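Local structure of Pts system, fructose-specific iiabc component (Borrelia burgdorferi, 5DLE) at residues A[14-19]-A[45-50]. The protein is the IIB domain of a fructose-specific phosphotransferase system transporter, which probably passes phosphate from a phosphohistidine protein to incoming fructose as it enters the cell. Numbering follows the deposited sequence.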
ATOM      1  N   ILE A  14      20.086  -0.961  16.669  1.00 15.93           N
ATOM      2  CA  ILE A  14      18.758  -1.577  16.706  1.00 18.65           C
ATOM      3  C   ILE A  14      18.681  -2.539  15.533  1.00 16.57           C
ATOM      4  O   ILE A  14      19.210  -2.234  14.457  1.00 19.06           O
ATOM      5  CB  ILE A  14      17.656  -0.501  16.603  1.00 15.65           C
ATOM      6  CG1 ILE A  14      17.729   0.467  17.782  1.00 18.60           C
ATOM      7  CG2 ILE A  14      16.241  -1.159  16.475  1.00 16.10           C
ATOM      8  CD1 ILE A  14      16.725   1.607  17.723  1.00 21.40           C
ATOM      9  N   VAL A  15      18.068  -3.706  15.728  1.00 14.22           N
ATOM     10  CA  VAL A  15      17.646  -4.497  14.570  1.00 14.31           C
ATOM     11  C   VAL A  15      16.133  -4.633  14.606  1.00 14.71           C
ATOM     12  O   VAL A  15      15.498  -4.596  15.675  1.00 14.11           O
ATOM     13  CB  VAL A  15      18.325  -5.884  14.488  1.00 18.01           C
ATOM     14  CG1 VAL A  15      19.841  -5.701  14.304  1.00 19.63           C
ATOM     15  CG2 VAL A  15      18.003  -6.748  15.719  1.00 16.71           C
ATOM     16  N   ALA A  16      15.541  -4.758  13.421  1.00 13.57           N
ATOM     17  CA  ALA A  16      14.093  -4.888  13.366  1.00 13.33           C
ATOM     18  C   ALA A  16      13.707  -5.894  12.294  1.00 13.67           C
ATOM     19  O   ALA A  16      14.466  -6.120  11.335  1.00 14.46           O
ATOM     20  CB  ALA A  16      13.412  -3.542  13.052  1.00 13.26           C
ATOM     21  N   VAL A  17      12.506  -6.476  12.439  1.00 12.15           N
ATOM     22  CA  VAL A  17      11.874  -7.228  11.352  1.00 12.99           C
ATOM     23  C   VAL A  17      10.521  -6.595  11.131  1.00 12.89           C
ATOM     24  O   VAL A  17       9.782  -6.372  12.101  1.00 13.56           O
ATOM     25  CB  VAL A  17      11.680  -8.723  11.683  1.00 13.78           C
ATOM     26  CG1 VAL A  17      11.047  -9.452  10.508  1.00 16.41           C
ATOM     27  CG2 VAL A  17      12.999  -9.397  12.070  1.00 16.31           C
ATOM     28  N   THR A  18      10.173  -6.327   9.861  1.00 11.23           N
ATOM     29  CA  THR A  18       8.812  -5.907   9.566  1.00 11.12           C
ATOM     30  C   THR A  18       8.199  -6.976   8.675  1.00 13.80           C
ATOM     31  O   THR A  18       8.856  -7.514   7.775  1.00 15.51           O
ATOM     32  CB  THR A  18       8.743  -4.536   8.940  1.00 12.22           C
ATOM     33  OG1 THR A  18       9.301  -4.554   7.602  1.00 14.50           O
ATOM     34  CG2 THR A  18       9.455  -3.494   9.847  1.00 13.55           C
ATOM     35  N   ALA A  19       6.945  -7.326   8.960  1.00 14.13           N
ATOM     36  CA  ALA A  19       6.336  -8.434   8.223  1.00 15.14           C
ATOM     37  C   ALA A  19       4.839  -8.228   8.179  1.00 14.72           C
ATOM     38  O   ALA A  19       4.178  -8.338   9.193  1.00 16.81           O
ATOM     39  CB  ALA A  19       6.671  -9.774   8.877  1.00 18.16           C
ATOM     40  N   ILE A  45      20.661   1.201  12.539  1.00 19.45           N
ATOM     41  CA  ILE A  45      19.470   0.365  12.363  1.00 20.64           C
ATOM     42  C   ILE A  45      19.674  -0.574  11.172  1.00 23.17           C
ATOM     43  O   ILE A  45      20.173  -0.155  10.122  1.00 21.85           O
ATOM     44  CB  ILE A  45      18.215   1.277  12.190  1.00 19.40           C
ATOM     45  CG1 ILE A  45      16.923   0.493  11.912  1.00 25.20           C
ATOM     46  CG2 ILE A  45      18.399   2.280  11.056  1.00 21.98           C
ATOM     47  CD1 ILE A  45      16.363  -0.137  13.147  1.00 20.56           C
ATOM     48  N   ARG A  46      19.294  -1.848  11.332  1.00 19.08           N
ATOM     49  CA  ARG A  46      19.170  -2.792  10.218  1.00 17.92           C
ATOM     50  C   ARG A  46      17.777  -3.392  10.274  1.00 17.94           C
ATOM     51  O   ARG A  46      17.345  -3.800  11.357  1.00 17.11           O
ATOM     52  CB  ARG A  46      20.220  -3.912  10.318  1.00 19.93           C
ATOM     53  CG  ARG A  46      21.520  -3.578   9.578  1.00 22.92           C
ATOM     54  CD  ARG A  46      21.418  -3.911   8.063  1.00 24.02           C
ATOM     55  NE  ARG A  46      21.254  -5.355   7.930  1.00 23.75           N
ATOM     56  CZ  ARG A  46      20.191  -6.000   7.476  1.00 22.34           C
ATOM     57  NH1 ARG A  46      19.131  -5.380   6.936  1.00 23.80           N
ATOM     58  NH2 ARG A  46      20.229  -7.324   7.509  1.00 24.04           N
ATOM     59  N   VAL A  47      17.076  -3.438   9.125  1.00 16.31           N
ATOM     60  CA  VAL A  47      15.720  -3.981   9.055  1.00 14.76           C
ATOM     61  C   VAL A  47      15.646  -5.112   8.032  1.00 16.40           C
ATOM     62  O   VAL A  47      16.027  -4.935   6.860  1.00 19.59           O
ATOM     63  CB  VAL A  47      14.679  -2.892   8.708  1.00 15.67           C
ATOM     64  CG1 VAL A  47      13.251  -3.476   8.795  1.00 16.60           C
ATOM     65  CG2 VAL A  47      14.775  -1.761   9.661  1.00 16.79           C
ATOM     66  N   GLU A  48      15.134  -6.258   8.470  1.00 14.96           N
ATOM     67  CA  GLU A  48      14.717  -7.358   7.619  1.00 16.22           C
ATOM     68  C   GLU A  48      13.248  -7.173   7.266  1.00 16.44           C
ATOM     69  O   GLU A  48      12.436  -6.847   8.132  1.00 14.04           O
ATOM     70  CB  GLU A  48      14.910  -8.676   8.381  1.00 16.96           C
ATOM     71  CG  GLU A  48      14.152  -9.878   7.841  1.00 16.91           C
ATOM     72  CD  GLU A  48      14.407 -11.126   8.699  1.00 18.43           C
ATOM     73  OE1 GLU A  48      15.522 -11.248   9.234  1.00 19.99           O
ATOM     74  OE2 GLU A  48      13.496 -11.961   8.874  1.00 20.60           O
ATOM     75  N   THR A  49      12.898  -7.408   6.007  1.00 14.34           N
ATOM     76  CA  THR A  49      11.510  -7.267   5.602  1.00 13.62           C
ATOM     77  C   THR A  49      10.944  -8.595   5.116  1.00 17.34           C
ATOM     78  O   THR A  49      11.646  -9.398   4.510  1.00 19.53           O
ATOM     79  CB  THR A  49      11.336  -6.215   4.476  1.00 16.69           C
ATOM     80  OG1 THR A  49      12.186  -6.514   3.357  1.00 17.93           O
ATOM     81  CG2 THR A  49      11.643  -4.796   4.975  1.00 14.86           C
ATOM     82  N   GLN A  50       9.659  -8.810   5.397  1.00 15.88           N
ATOM     83  CA  GLN A  50       8.927  -9.991   4.909  1.00 17.86           C
ATOM     84  C   GLN A  50       7.548  -9.592   4.405  1.00 19.85           C
ATOM     85  O   GLN A  50       6.788  -8.937   5.121  1.00 21.09           O
ATOM     86  CB  GLN A  50       8.751 -11.026   6.030  1.00 21.71           C
ATOM     87  CG  GLN A  50      10.004 -11.276   6.887  1.00 21.31           C
ATOM     88  CD  GLN A  50       9.850 -12.527   7.736  1.00 22.17           C
ATOM     89  OE1 GLN A  50       8.824 -13.245   7.636  1.00 24.22           O
ATOM     90  NE2 GLN A  50      10.850 -12.819   8.550  1.00 23.30           N
TER
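Ile-45 reaches across to Ile-14 on the helix-covered face of two parallel strands. Its CG1 stands anti to the backbone N (chi1 176°), which carries CD1 over the neighbouring strand to Ile-14 CG2 at 3.5 Å, tighter than usual for two carbons. The backbone of Arg-46 then brackets Val-15, with Arg-46 N donating to Ile-14 O and Arg-46 O accepting from Ala-16 N at 2.9 Å; its guanidinium leads away from strand 14-19 to a salt bridge with Glu-63. On the same face as Ile-45, Val-47 spreads its two methyls: CG2 lies 4.1 Å from Ala-16 CB, while CG1 meets Thr-18 CG2 at 3.9 Å, and Ala-31 of helix 25-40 packs on both Val-47 and Thr-18. Glu-48 repeats the pattern around Val-17, between Ala-16 O and Thr-18 N, and sends an extended side chain along the other face, beside Val-17, its OE2 3.9 Å from Val-17 CG1. Thr-49 lays its CG2 3.5 Å from Thr-18 OG1, whose hydroxyl is hydrogen-bonded to Thr-27 O. Gln-50 closes the series, its N 2.8 Å from Thr-18 O and its CB against Ala-19 CB, and its NE2 donates to Glu-48 OE2 at 2.8 Å, with the acceptor close to the amide plane. This is the right-handed beta-alpha-beta crossover that opens the IIB domain, helix 25-40 covering the Ile-45, Val-47 and Thr-49 face. On the opposite face the buried Glu-48 carboxylate is gripped by Gln-50, Leu-59 N and Arg-82, a setting that would probably favour its ionised form.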